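Uncharacterized protein (Bordetella bronchiseptica, PDB 4XG0) probably acts as a kinase of the DUF1537 family in the catabolism of acid sugars, pairing a sugar-binding N-terminal domain with a nucleotide-binding C-terminal domain. Local coordinates at residues A[258-266]-A[336-347]; A[347-358]-A[394-405]. All blocks are in the same frame, centred on the assembly; numbering follows the deposited sequence.

Interaction 1 of 2, residues A[258-266]-A[336-347]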
loop_
_atom_site.group_PDB
_atom_site.type_symbol
_atom_site.label_atom_id
_atom_site.label_comp_id
_atom_site.label_asym_id
_atom_site.label_seq_id
_atom_site.Cartn_x
_atom_site.Cartn_y
_atom_site.Cartn_z
ATOM N N PRO A 258 1.700 5.178 15.515
ATOM C CA PRO A 258 2.989 5.268 14.838
ATOM C C PRO A 258 3.696 3.936 14.822
ATOM O O PRO A 258 3.436 3.087 15.662
ATOM C CB PRO A 258 3.753 6.243 15.722
ATOM C CG PRO A 258 3.271 5.922 17.078
ATOM C CD PRO A 258 1.793 5.640 16.907
ATOM N N VAL A 259 4.561 3.745 13.842
ATOM C CA VAL A 259 5.547 2.694 13.892
ATOM C C VAL A 259 6.682 3.173 14.774
ATOM O O VAL A 259 7.195 4.284 14.603
ATOM C CB VAL A 259 6.092 2.348 12.467
ATOM C CG1 VAL A 259 7.278 1.433 12.600
ATOM C CG2 VAL A 259 5.040 1.668 11.663
ATOM N N LEU A 260 7.062 2.355 15.750
ATOM C CA LEU A 260 8.170 2.660 16.625
ATOM C C LEU A 260 9.434 1.958 16.117
ATOM O O LEU A 260 9.431 0.753 15.945
ATOM C CB LEU A 260 7.848 2.138 18.039
ATOM C CG LEU A 260 8.919 2.410 19.075
ATOM C CD1 LEU A 260 9.162 3.909 19.231
ATOM C CD2 LEU A 260 8.506 1.801 20.412
ATOM N N VAL A 261 10.507 2.713 15.883
ATOM C CA VAL A 261 11.771 2.163 15.438
ATOM C C VAL A 261 12.857 2.310 16.512
ATOM O O VAL A 261 13.104 3.402 17.007
ATOM C CB VAL A 261 12.216 2.850 14.143
ATOM C CG1 VAL A 261 13.507 2.248 13.626
ATOM C CG2 VAL A 261 11.106 2.788 13.128
ATOM N N VAL A 262 13.492 1.186 16.882
ATOM C CA VAL A 262 14.450 1.172 17.954
ATOM C C VAL A 262 15.784 0.781 17.347
ATOM O O VAL A 262 15.919 -0.292 16.726
ATOM C CB VAL A 262 14.050 0.191 19.060
ATOM C CG1 VAL A 262 15.058 0.248 20.161
ATOM C CG2 VAL A 262 12.673 0.547 19.565
ATOM N N VAL A 263 16.740 1.687 17.476
ATOM C CA VAL A 263 18.061 1.506 16.890
ATOM C C VAL A 263 19.102 1.504 17.980
ATOM O O VAL A 263 19.417 2.546 18.544
ATOM C CB VAL A 263 18.398 2.641 15.895
ATOM C CG1 VAL A 263 19.735 2.384 15.194
ATOM C CG2 VAL A 263 17.275 2.801 14.907
ATOM N N THR A 264 19.641 0.325 18.260
ATOM C CA THR A 264 20.654 0.168 19.300
ATOM C C THR A 264 22.045 -0.055 18.736
ATOM O O THR A 264 23.047 0.023 19.469
ATOM C CB THR A 264 20.312 -1.027 20.211
ATOM O OG1 THR A 264 20.251 -2.216 19.420
ATOM C CG2 THR A 264 18.995 -0.821 20.873
ATOM N N SER A 265 22.136 -0.312 17.435
ATOM C CA SER A 265 23.419 -0.654 16.842
ATOM C C SER A 265 24.313 0.572 16.761
ATOM O O SER A 265 23.825 1.695 16.586
ATOM C CB SER A 265 23.226 -1.217 15.439
ATOM O OG SER A 265 24.430 -1.753 14.956
ATOM N N GLN A 266 25.618 0.351 16.912
ATOM C CA GLN A 266 26.604 1.361 16.595
ATOM C C GLN A 266 27.288 1.093 15.245
ATOM O O GLN A 266 28.226 1.805 14.878
ATOM C CB GLN A 266 27.657 1.428 17.703
ATOM C CG GLN A 266 27.059 1.766 19.053
ATOM C CD GLN A 266 26.337 3.110 19.054
ATOM O OE1 GLN A 266 26.807 4.086 18.463
ATOM N NE2 GLN A 266 25.183 3.162 19.721
ATOM N N ALA A 336 21.014 -1.117 25.460
ATOM C CA ALA A 336 20.010 -1.816 24.662
ATOM C C ALA A 336 18.882 -2.328 25.579
ATOM O O ALA A 336 17.699 -2.255 25.242
ATOM C CB ALA A 336 20.657 -2.951 23.941
ATOM N N ARG A 337 19.258 -2.827 26.749
ATOM C CA ARG A 337 18.264 -3.360 27.693
ATOM C C ARG A 337 17.271 -2.255 28.032
ATOM O O ARG A 337 16.044 -2.449 28.029
ATOM C CB ARG A 337 18.947 -3.849 28.964
ATOM N N ARG A 338 17.825 -1.097 28.351
ATOM C CA ARG A 338 17.054 0.089 28.691
ATOM C C ARG A 338 16.169 0.568 27.541
ATOM O O ARG A 338 14.987 0.862 27.751
ATOM C CB ARG A 338 18.013 1.191 29.126
ATOM C CG ARG A 338 17.380 2.542 29.415
ATOM C CD ARG A 338 16.605 2.508 30.695
ATOM N NE ARG A 338 16.124 3.831 31.080
ATOM C CZ ARG A 338 15.068 4.033 31.865
ATOM N NH1 ARG A 338 14.693 5.266 32.161
ATOM N NH2 ARG A 338 14.382 2.999 32.337
ATOM N N LEU A 339 16.726 0.674 26.335
ATOM C CA LEU A 339 15.918 1.077 25.183
ATOM C C LEU A 339 14.771 0.094 24.958
ATOM O O LEU A 339 13.642 0.481 24.626
ATOM C CB LEU A 339 16.786 1.209 23.915
ATOM C CG LEU A 339 17.455 2.568 23.738
ATOM C CD1 LEU A 339 18.259 2.545 22.441
ATOM C CD2 LEU A 339 16.440 3.715 23.728
ATOM N N GLY A 340 15.054 -1.184 25.178
ATOM C CA GLY A 340 14.050 -2.222 25.021
ATOM C C GLY A 340 12.927 -2.046 26.001
ATOM O O GLY A 340 11.747 -2.162 25.653
ATOM N N GLU A 341 13.284 -1.782 27.248
ATOM C CA GLU A 341 12.262 -1.602 28.276
ATOM C C GLU A 341 11.405 -0.378 27.979
ATOM O O GLU A 341 10.174 -0.438 28.107
ATOM C CB GLU A 341 12.888 -1.484 29.659
ATOM C CG GLU A 341 13.399 -2.811 30.189
ATOM C CD GLU A 341 12.703 -3.241 31.476
ATOM O OE1 GLU A 341 13.024 -2.668 32.544
ATOM O OE2 GLU A 341 11.841 -4.152 31.421
ATOM N N LEU A 342 12.042 0.736 27.594
ATOM C CA LEU A 342 11.273 1.960 27.281
ATOM C C LEU A 342 10.355 1.785 26.040
ATOM O O LEU A 342 9.184 2.198 26.046
ATOM C CB LEU A 342 12.231 3.144 27.090
ATOM C CG LEU A 342 13.047 3.496 28.356
ATOM C CD1 LEU A 342 14.047 4.607 28.105
ATOM C CD2 LEU A 342 12.134 3.877 29.521
ATOM N N ALA A 343 10.881 1.164 24.992
ATOM C CA ALA A 343 10.080 0.890 23.809
ATOM C C ALA A 343 8.833 0.126 24.220
ATOM O O ALA A 343 7.729 0.428 23.755
ATOM C CB ALA A 343 10.868 0.097 22.786
ATOM N N ALA A 344 9.001 -0.862 25.094
ATOM C CA ALA A 344 7.851 -1.686 25.518
ATOM C C ALA A 344 6.863 -0.863 26.298
ATOM O O ALA A 344 5.637 -1.002 26.120
ATOM C CB ALA A 344 8.312 -2.878 26.354
ATOM N N ARG A 345 7.364 -0.021 27.196
ATOM C CA ARG A 345 6.465 0.844 27.947
ATOM C C ARG A 345 5.612 1.699 27.007
ATOM O O ARG A 345 4.399 1.887 27.225
ATOM C CB ARG A 345 7.230 1.701 28.938
ATOM C CG ARG A 345 7.596 0.989 30.229
ATOM C CD ARG A 345 8.594 1.767 31.088
ATOM N NE ARG A 345 8.195 3.153 31.344
ATOM C CZ ARG A 345 8.974 4.052 31.945
ATOM N NH1 ARG A 345 10.164 3.702 32.351
ATOM N NH2 ARG A 345 8.554 5.300 32.142
ATOM N N LEU A 346 6.238 2.217 25.964
ATOM C CA LEU A 346 5.546 3.085 25.001
ATOM C C LEU A 346 4.478 2.366 24.167
ATOM O O LEU A 346 3.362 2.866 23.964
ATOM C CB LEU A 346 6.579 3.693 24.064
ATOM C CG LEU A 346 6.007 4.754 23.141
ATOM C CD1 LEU A 346 5.159 5.718 23.877
ATOM C CD2 LEU A 346 7.168 5.490 22.521
ATOM N N VAL A 347 4.847 1.204 23.642
ATOM C CA VAL A 347 3.906 0.359 22.930
ATOM C C VAL A 347 2.680 0.024 23.778
ATOM O O VAL A 347 1.544 0.043 23.300
ATOM C CB VAL A 347 4.575 -0.943 22.506
ATOM C CG1 VAL A 347 3.546 -1.933 22.041
ATOM C CG2 VAL A 347 5.636 -0.671 21.426
#
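Strand 259-263, which carries L260 and V262, runs antiparallel to segment 336-347 of helix 334-349; the CB atoms of both residues, with that of T264 just after the strand, point toward the helix. The two short axes make an angle of 173° and approach to 9.4 Å. At one end T264 lies nearest A336, with 5.8 Å between their CA atoms; farther along, V262 faces A343. A343 has the middle of the interface. Its small side chain lets the strand's branched ends close in, with A343 CB 3.7 Å from V262 CG2 and 3.8 Å from L260 CD2. The two methyls of L260 part company: CD2 also reaches CG2 of V347, at 3.9 Å, while CD1 turns to CD2 of L346, the two leucines crossing at a slant. With CG1 of V262 anti to the backbone N (chi1 -178°), CG2 is left beside that N and drops onto A343, while CG1 lies more loosely, 4.2 Å from L339 CB. At the carboxyl end of the strand, T264 CG2 meets L339 CD1 at 3.8 Å, the two side chains sliding past each other in opposite directions. The same methyl sits over A336, 4.0 Å from A336 CA. A chi1 of 60° places OG1 of T264 between its backbone N and carbonyl carbon and sends CG2 to the helix; OG1 makes a weak hydrogen bond to T358 O. R338 and R345 form salt bridges with D295; L342 packs on W298 of helix 295-304, and L346 reaches W298 as well. Apolar packing, mostly of methyl groups and nearly all buried, holds the helix against one face of the C-terminal domain's sheet, with no hydrogen bond between the segments.

Interaction 2 of 2, residues A[347-358]-A[394-405]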
loop_
_atom_site.group_PDB
_atom_site.type_symbol
_atom_site.label_atom_id
_atom_site.label_comp_id
_atom_site.label_asym_id
_atom_site.label_seq_id
_atom_site.Cartn_x
_atom_site.Cartn_y
_atom_site.Cartn_z
ATOM N N VAL A 347 4.847 1.204 23.642
ATOM C CA VAL A 347 3.906 0.359 22.930
ATOM C C VAL A 347 2.680 0.024 23.778
ATOM O O VAL A 347 1.544 0.043 23.300
ATOM C CB VAL A 347 4.575 -0.943 22.506
ATOM C CG1 VAL A 347 3.546 -1.933 22.041
ATOM C CG2 VAL A 347 5.636 -0.671 21.426
ATOM N N LEU A 348 2.873 -0.278 25.045
ATOM C CA LEU A 348 1.710 -0.653 25.847
ATOM C C LEU A 348 0.885 0.559 26.258
ATOM O O LEU A 348 -0.364 0.526 26.289
ATOM C CB LEU A 348 2.153 -1.445 27.069
ATOM C CG LEU A 348 2.791 -2.785 26.729
ATOM C CD1 LEU A 348 3.278 -3.518 27.997
ATOM C CD2 LEU A 348 1.806 -3.627 25.937
ATOM N N ALA A 349 1.559 1.649 26.560
ATOM C CA ALA A 349 0.822 2.777 27.105
ATOM C C ALA A 349 0.075 3.573 26.012
ATOM O O ALA A 349 -1.079 3.985 26.212
ATOM C CB ALA A 349 1.757 3.670 27.916
ATOM N N HIS A 350 0.732 3.781 24.872
ATOM C CA HIS A 350 0.282 4.707 23.831
ATOM C C HIS A 350 -0.215 3.947 22.591
ATOM O O HIS A 350 -1.088 4.412 21.868
ATOM C CB HIS A 350 1.456 5.628 23.465
ATOM C CG HIS A 350 1.245 6.454 22.229
ATOM N ND1 HIS A 350 0.406 7.545 22.193
ATOM C CD2 HIS A 350 1.797 6.359 20.991
ATOM C CE1 HIS A 350 0.427 8.076 20.979
ATOM N NE2 HIS A 350 1.262 7.376 20.232
ATOM N N GLY A 351 0.321 2.759 22.374
ATOM C CA GLY A 351 -0.052 1.978 21.214
ATOM C C GLY A 351 0.938 2.251 20.101
ATOM O O GLY A 351 1.658 3.240 20.145
ATOM N N ALA A 352 0.987 1.339 19.133
ATOM C CA ALA A 352 1.865 1.461 17.984
ATOM C C ALA A 352 1.328 0.552 16.911
ATOM O O ALA A 352 0.695 -0.482 17.190
ATOM C CB ALA A 352 3.311 1.084 18.348
ATOM N N ALA A 353 1.565 0.944 15.670
ATOM C CA ALA A 353 1.225 0.127 14.544
ATOM C C ALA A 353 2.143 -1.075 14.395
ATOM O O ALA A 353 1.775 -2.054 13.760
ATOM C CB ALA A 353 1.282 0.985 13.262
ATOM N N GLY A 354 3.332 -0.980 14.992
ATOM C CA GLY A 354 4.359 -2.005 14.957
ATOM C C GLY A 354 5.681 -1.467 15.483
ATOM O O GLY A 354 5.799 -0.275 15.809
ATOM N N VAL A 355 6.661 -2.360 15.562
ATOM C CA VAL A 355 8.001 -2.049 16.005
ATOM C C VAL A 355 9.003 -2.575 15.008
ATOM O O VAL A 355 8.827 -3.651 14.433
ATOM C CB VAL A 355 8.308 -2.682 17.372
ATOM C CG1 VAL A 355 9.729 -2.289 17.837
ATOM C CG2 VAL A 355 7.300 -2.254 18.355
ATOM N N VAL A 356 10.049 -1.791 14.786
ATOM C CA VAL A 356 11.181 -2.208 13.992
ATOM C C VAL A 356 12.413 -2.133 14.907
ATOM O O VAL A 356 12.614 -1.143 15.631
ATOM C CB VAL A 356 11.406 -1.251 12.784
ATOM C CG1 VAL A 356 12.602 -1.688 11.993
ATOM C CG2 VAL A 356 10.189 -1.183 11.905
ATOM N N ALA A 357 13.209 -3.184 14.946
ATOM C CA ALA A 357 14.347 -3.196 15.862
ATOM C C ALA A 357 15.599 -3.628 15.140
ATOM O O ALA A 357 15.628 -4.638 14.424
ATOM C CB ALA A 357 14.077 -4.120 17.079
ATOM N N THR A 358 16.652 -2.837 15.311
ATOM C CA THR A 358 17.964 -3.183 14.800
ATOM C C THR A 358 19.052 -2.674 15.770
ATOM O O THR A 358 18.874 -1.645 16.411
ATOM C CB THR A 358 18.176 -2.587 13.378
ATOM O OG1 THR A 358 19.311 -3.187 12.749
ATOM C CG2 THR A 358 18.416 -1.100 13.428
ATOM N N GLN A 394 2.726 -9.441 26.462
ATOM C CA GLN A 394 1.747 -8.374 26.633
ATOM C C GLN A 394 1.289 -7.694 25.329
ATOM O O GLN A 394 0.294 -6.972 25.305
ATOM C CB GLN A 394 2.369 -7.330 27.570
ATOM C CG GLN A 394 3.093 -7.945 28.802
ATOM C CD GLN A 394 3.851 -6.912 29.620
ATOM O OE1 GLN A 394 3.320 -6.354 30.581
ATOM N NE2 GLN A 394 5.105 -6.653 29.240
ATOM N N ALA A 395 2.033 -7.903 24.248
ATOM C CA ALA A 395 1.734 -7.258 22.965
ATOM C C ALA A 395 1.618 -8.298 21.860
ATOM O O ALA A 395 1.973 -8.033 20.690
ATOM C CB ALA A 395 2.829 -6.264 22.610
ATOM N N ALA A 396 1.119 -9.477 22.206
ATOM C CA ALA A 396 0.905 -10.498 21.195
ATOM C C ALA A 396 0.118 -9.920 20.048
ATOM O O ALA A 396 -0.892 -9.231 20.254
ATOM C CB ALA A 396 0.177 -11.685 21.771
ATOM N N GLY A 397 0.568 -10.214 18.830
ATOM C CA GLY A 397 -0.064 -9.713 17.643
ATOM C C GLY A 397 0.558 -8.479 17.040
ATOM O O GLY A 397 0.283 -8.171 15.871
ATOM N N LEU A 398 1.401 -7.778 17.783
ATOM C CA LEU A 398 1.997 -6.557 17.265
ATOM C C LEU A 398 2.925 -6.876 16.113
ATOM O O LEU A 398 3.818 -7.705 16.260
ATOM C CB LEU A 398 2.777 -5.829 18.337
ATOM C CG LEU A 398 3.318 -4.446 17.978
ATOM C CD1 LEU A 398 2.204 -3.411 17.868
ATOM C CD2 LEU A 398 4.332 -4.039 18.981
ATOM N N PRO A 399 2.749 -6.190 14.982
ATOM C CA PRO A 399 3.733 -6.372 13.903
ATOM C C PRO A 399 5.136 -5.935 14.307
ATOM O O PRO A 399 5.327 -4.940 15.017
ATOM C CB PRO A 399 3.191 -5.498 12.791
ATOM C CG PRO A 399 1.656 -5.473 13.044
ATOM C CD PRO A 399 1.629 -5.328 14.563
ATOM N N VAL A 400 6.112 -6.729 13.878
ATOM C CA VAL A 400 7.507 -6.503 14.222
ATOM C C VAL A 400 8.393 -6.822 13.014
ATOM O O VAL A 400 8.092 -7.719 12.214
ATOM C CB VAL A 400 7.949 -7.388 15.448
ATOM C CG1 VAL A 400 7.625 -8.864 15.203
ATOM C CG2 VAL A 400 9.407 -7.191 15.774
ATOM N N VAL A 401 9.469 -6.051 12.891
ATOM C CA VAL A 401 10.514 -6.264 11.913
ATOM C C VAL A 401 11.816 -6.251 12.673
ATOM O O VAL A 401 12.050 -5.392 13.523
ATOM C CB VAL A 401 10.555 -5.113 10.869
ATOM C CG1 VAL A 401 11.834 -5.155 10.037
ATOM C CG2 VAL A 401 9.326 -5.130 9.978
ATOM N N THR A 402 12.670 -7.213 12.378
ATOM C CA THR A 402 13.968 -7.236 12.997
ATOM C C THR A 402 15.049 -7.215 11.905
ATOM O O THR A 402 14.836 -7.625 10.746
ATOM C CB THR A 402 14.107 -8.463 13.922
ATOM O OG1 THR A 402 13.668 -9.623 13.210
ATOM C CG2 THR A 402 13.225 -8.297 15.153
ATOM N N LYS A 403 16.224 -6.731 12.279
ATOM C CA LYS A 403 17.296 -6.580 11.300
ATOM C C LYS A 403 18.632 -6.531 11.999
ATOM O O LYS A 403 18.755 -5.918 13.056
ATOM C CB LYS A 403 17.107 -5.286 10.492
ATOM C CG LYS A 403 18.116 -5.057 9.402
ATOM C CD LYS A 403 17.916 -3.709 8.687
ATOM C CE LYS A 403 18.429 -2.523 9.515
ATOM N NZ LYS A 403 19.934 -2.563 9.678
ATOM N N ALA A 404 19.636 -7.151 11.401
ATOM C CA ALA A 404 20.972 -7.029 11.948
ATOM C C ALA A 404 21.459 -5.591 11.724
ATOM O O ALA A 404 21.072 -4.935 10.754
ATOM C CB ALA A 404 21.888 -8.022 11.325
ATOM N N GLY A 405 22.296 -5.118 12.634
ATOM C CA GLY A 405 22.688 -3.727 12.688
ATOM C C GLY A 405 23.429 -3.285 11.446
ATOM O O GLY A 405 23.241 -2.166 10.998
#
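V355, V356 and A357 pair in parallel with V400, V401 and T402, joining central strands 354-358 and 399-403 at 9°. Backbone bonds run from V355 N to P399 O (3.0 Å), from V401 N to V355 O (2.9 Å) and from A357 N to V401 O (2.9 Å, 158° at the hydrogen); K403 N to A357 O is weak. CA-H...O contacts, such as V400 CA to V355 O, fill in between.

Apolar contacts gather around L398, which ends a type II turn begun at A395. Its CD2 meets V347 CG1 tip to tip (3.8 Å), and its CD1 lies 3.9 Å from G354 CA. L348 CD1 packs against the Q394 amide (3.8 Å to CD), the side chains crossing at about a right angle. V356 and V401 lie side by side, pointing the same way; helix 412-421 packs on V356 and strand 385-391 on V401.

Polar side chains close the other end. T358 OG1 donates to K403 O (2.8 Å) from above the carbonyl plane. K403, bent at chi3 and chi4, brings NZ back to A404 O (2.8 Å). With F407 O, Q273 OE1 and, weakly, T358 OG1 also binding NZ, the buried ammonium's charge would be spread over neutral oxygens.

Both contacts belong to the C-terminal domain, their centres about 9 Å apart, and they follow one another along the chain: interaction 1 closes at V347, the residue from which interaction 2 opens. Helix 334-349 serves both, packing on strand 259-263 before the chain turns into strand 354-358. That strand lies between 259-263 and 399-403 in one mixed sheet, and probable hydrogen bonds from V262 N to V356 O and from T264 N to T358 O stitch the two contacts together. Beyond the strands' carboxyl ends S265 touches G405, and T264's side chain touches a glycine-rich turn after strand 354-358, a pattern consistent with this domain's probable nucleotide-binding role.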